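Local coordinates for XRE family transcriptional regulator (Enterobacter cloacae subsp. cloacae, PDB 6B8W), which probably regulates transcription by binding DNA, this chain being its metal-binding cupin domain without the helix-turn-helix part, at residues H19-L24 and P84-S89. Residues are numbered along the deposited sequence; the frame is centred on the assembly and turned at random.
Sequences HFSIIL and PVHFHS
Strands 17-24 and 85-92 are antiparallel neighbours in the larger sheet of the cupin beta-barrel, and H19-L24 and P84-S89 are where they pair, the axes of these segments approaching to 4.7 Å. F20 with S89, I22 with F87 and L24 with V85 are hydrogen-bonded pairs, so N and O of all six residues are satisfied within the ladder. All six N-H...O angles are at least 162°, so the bonds are close to straight; I22 N meets F87 O at 2.9 Å, almost along the C=O axis. S21 and I23, between the bonded pairs, and H19 before them direct backbone groups away from this pairing: S21 and I23 bond to K6 and V4 of strand 3-7, H19 to L8; H86 bonds to I46 and S47 of strand 40-47. L24 O takes a second donor, N79 ND2.

On the face carrying S21, I23, H86 and H88, S21 OG and H86 NE2 are hydrogen-bonded at 2.7 Å. S21 OG and H86 CG are each anti to their own backbone N, which brings the hydroxyl to the edge of the imidazole, near its plane; either could donate. Nearby, H19 and H88 form an offset edge-to-face pair, the edge of H19 toward the face of H88, planes at 71°, and the second subunit packs on both histidines.

The other face looks into the barrel. F87, with CG in the crowded position between N and carbonyl carbon (chi1 63°), swings its ring across I22, whose CB makes a CH-pi contact over one face while CG2 lies 3.5 Å from F87 CZ. This face borders the Mn(2+) site, with no Mn(2+) bound to this chain, along F87 and S89: the F87 ring meets that of the metal ligand Y77, and S89 OG is hydrogen-bonded to OE2 of the ligand E41.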
loop_
_atom_site.group_PDB
_atom_site.type_symbol
_atom_site.label_atom_id
_atom_site.label_comp_id
_atom_site.label_asym_id
_atom_site.label_seq_id
_atom_site.Cartn_x
_atom_site.Cartn_y
_atom_site.Cartn_z
ATOM N N HIS A 19 -1.846 -3.030 7.870
ATOM C CA HIS A 19 -1.258 -2.983 6.539
ATOM C C HIS A 19 -0.219 -4.118 6.526
ATOM O O HIS A 19 0.814 -4.039 7.202
ATOM C CB HIS A 19 -0.581 -1.633 6.370
ATOM C CG HIS A 19 -0.161 -1.326 4.976
ATOM N ND1 HIS A 19 0.002 -0.038 4.525
ATOM C CD2 HIS A 19 0.062 -2.128 3.909
ATOM C CE1 HIS A 19 0.348 -0.062 3.247
ATOM N NE2 HIS A 19 0.404 -1.318 2.854
ATOM N N PHE A 20 -0.517 -5.170 5.779
ATOM C CA PHE A 20 0.321 -6.329 5.714
ATOM C C PHE A 20 0.965 -6.471 4.361
ATOM O O PHE A 20 0.372 -6.133 3.343
ATOM C CB PHE A 20 -0.532 -7.590 5.956
ATOM C CG PHE A 20 -1.221 -7.604 7.278
ATOM C CD1 PHE A 20 -0.493 -7.841 8.445
ATOM C CD2 PHE A 20 -2.590 -7.400 7.370
ATOM C CE1 PHE A 20 -1.125 -7.855 9.682
ATOM C CE2 PHE A 20 -3.228 -7.419 8.599
ATOM C CZ PHE A 20 -2.493 -7.647 9.760
ATOM N N SER A 21 2.170 -7.015 4.369
ATOM C CA SER A 21 2.905 -7.336 3.170
ATOM C C SER A 21 2.975 -8.865 3.151
ATOM O O SER A 21 3.517 -9.481 4.089
ATOM C CB SER A 21 4.299 -6.730 3.226
ATOM O OG SER A 21 5.040 -7.166 2.114
ATOM N N ILE A 22 2.484 -9.459 2.067
ATOM C CA ILE A 22 2.365 -10.911 1.962
ATOM C C ILE A 22 3.039 -11.448 0.713
ATOM O O ILE A 22 2.869 -10.898 -0.368
ATOM C CB ILE A 22 0.872 -11.289 1.925
ATOM C CG1 ILE A 22 0.164 -10.749 3.184
ATOM C CG2 ILE A 22 0.681 -12.801 1.765
ATOM C CD1 ILE A 22 -1.334 -10.966 3.206
ATOM N N ILE A 23 3.803 -12.523 0.872
ATOM C CA ILE A 23 4.450 -13.190 -0.255
ATOM C C ILE A 23 3.852 -14.613 -0.298
ATOM O O ILE A 23 3.938 -15.358 0.678
ATOM C CB ILE A 23 5.956 -13.224 -0.144
ATOM C CG1 ILE A 23 6.496 -11.775 -0.120
ATOM C CG2 ILE A 23 6.539 -13.990 -1.329
ATOM C CD1 ILE A 23 7.988 -11.648 0.114
ATOM N N LEU A 24 3.269 -14.957 -1.441
ATOM C CA LEU A 24 2.604 -16.244 -1.659
ATOM C C LEU A 24 3.394 -17.024 -2.709
ATOM O O LEU A 24 3.609 -16.551 -3.840
ATOM C CB LEU A 24 1.151 -15.961 -2.093
ATOM C CG LEU A 24 0.044 -16.995 -2.039
ATOM C CD1 LEU A 24 -0.142 -17.569 -0.629
ATOM C CD2 LEU A 24 -1.266 -16.364 -2.537
ATOM N N PRO A 84 7.043 -16.308 -6.924
ATOM C CA PRO A 84 6.289 -15.704 -5.807
ATOM C C PRO A 84 5.495 -14.465 -6.206
ATOM O O PRO A 84 5.882 -13.752 -7.138
ATOM C CB PRO A 84 7.374 -15.309 -4.804
ATOM C CG PRO A 84 8.554 -16.176 -5.135
ATOM C CD PRO A 84 8.486 -16.447 -6.610
ATOM N N VAL A 85 4.370 -14.253 -5.542
ATOM C CA VAL A 85 3.592 -13.027 -5.756
ATOM C C VAL A 85 3.621 -12.258 -4.447
ATOM O O VAL A 85 3.393 -12.830 -3.382
ATOM C CB VAL A 85 2.151 -13.263 -6.229
ATOM C CG1 VAL A 85 1.360 -14.130 -5.254
ATOM C CG2 VAL A 85 1.434 -11.935 -6.460
ATOM N N HIS A 86 3.963 -10.969 -4.542
ATOM C CA HIS A 86 4.038 -10.078 -3.405
ATOM C C HIS A 86 2.859 -9.115 -3.485
ATOM O O HIS A 86 2.677 -8.449 -4.494
ATOM C CB HIS A 86 5.363 -9.306 -3.454
ATOM C CG HIS A 86 5.544 -8.323 -2.336
ATOM N ND1 HIS A 86 6.395 -7.244 -2.439
ATOM C CD2 HIS A 86 4.953 -8.221 -1.122
ATOM C CE1 HIS A 86 6.358 -6.545 -1.318
ATOM N NE2 HIS A 86 5.469 -7.104 -0.509
ATOM N N PHE A 87 2.034 -9.072 -2.444
ATOM C CA PHE A 87 0.915 -8.145 -2.442
ATOM C C PHE A 87 0.754 -7.535 -1.072
ATOM O O PHE A 87 1.368 -7.982 -0.113
ATOM C CB PHE A 87 -0.380 -8.802 -2.932
ATOM C CG PHE A 87 -0.875 -9.936 -2.071
ATOM C CD1 PHE A 87 -0.384 -11.221 -2.244
ATOM C CD2 PHE A 87 -1.860 -9.720 -1.121
ATOM C CE1 PHE A 87 -0.852 -12.265 -1.469
ATOM C CE2 PHE A 87 -2.341 -10.759 -0.336
ATOM C CZ PHE A 87 -1.845 -12.043 -0.511
ATOM N N HIS A 88 0.006 -6.443 -1.005
ATOM C CA HIS A 88 -0.324 -5.846 0.277
ATOM C C HIS A 88 -1.783 -6.069 0.548
ATOM O O HIS A 88 -2.611 -6.049 -0.375
ATOM C CB HIS A 88 -0.101 -4.332 0.361
ATOM C CG HIS A 88 1.317 -3.896 0.237
ATOM N ND1 HIS A 88 1.660 -2.567 0.081
ATOM C CD2 HIS A 88 2.474 -4.592 0.199
ATOM C CE1 HIS A 88 2.970 -2.466 -0.019
ATOM N NE2 HIS A 88 3.489 -3.678 0.033
ATOM N N SER A 89 -2.094 -6.265 1.822
ATOM C CA SER A 89 -3.452 -6.424 2.285
ATOM C C SER A 89 -3.673 -5.344 3.325
ATOM O O SER A 89 -3.001 -5.323 4.348
ATOM C CB SER A 89 -3.660 -7.815 2.877
ATOM O OG SER A 89 -4.891 -7.889 3.576
#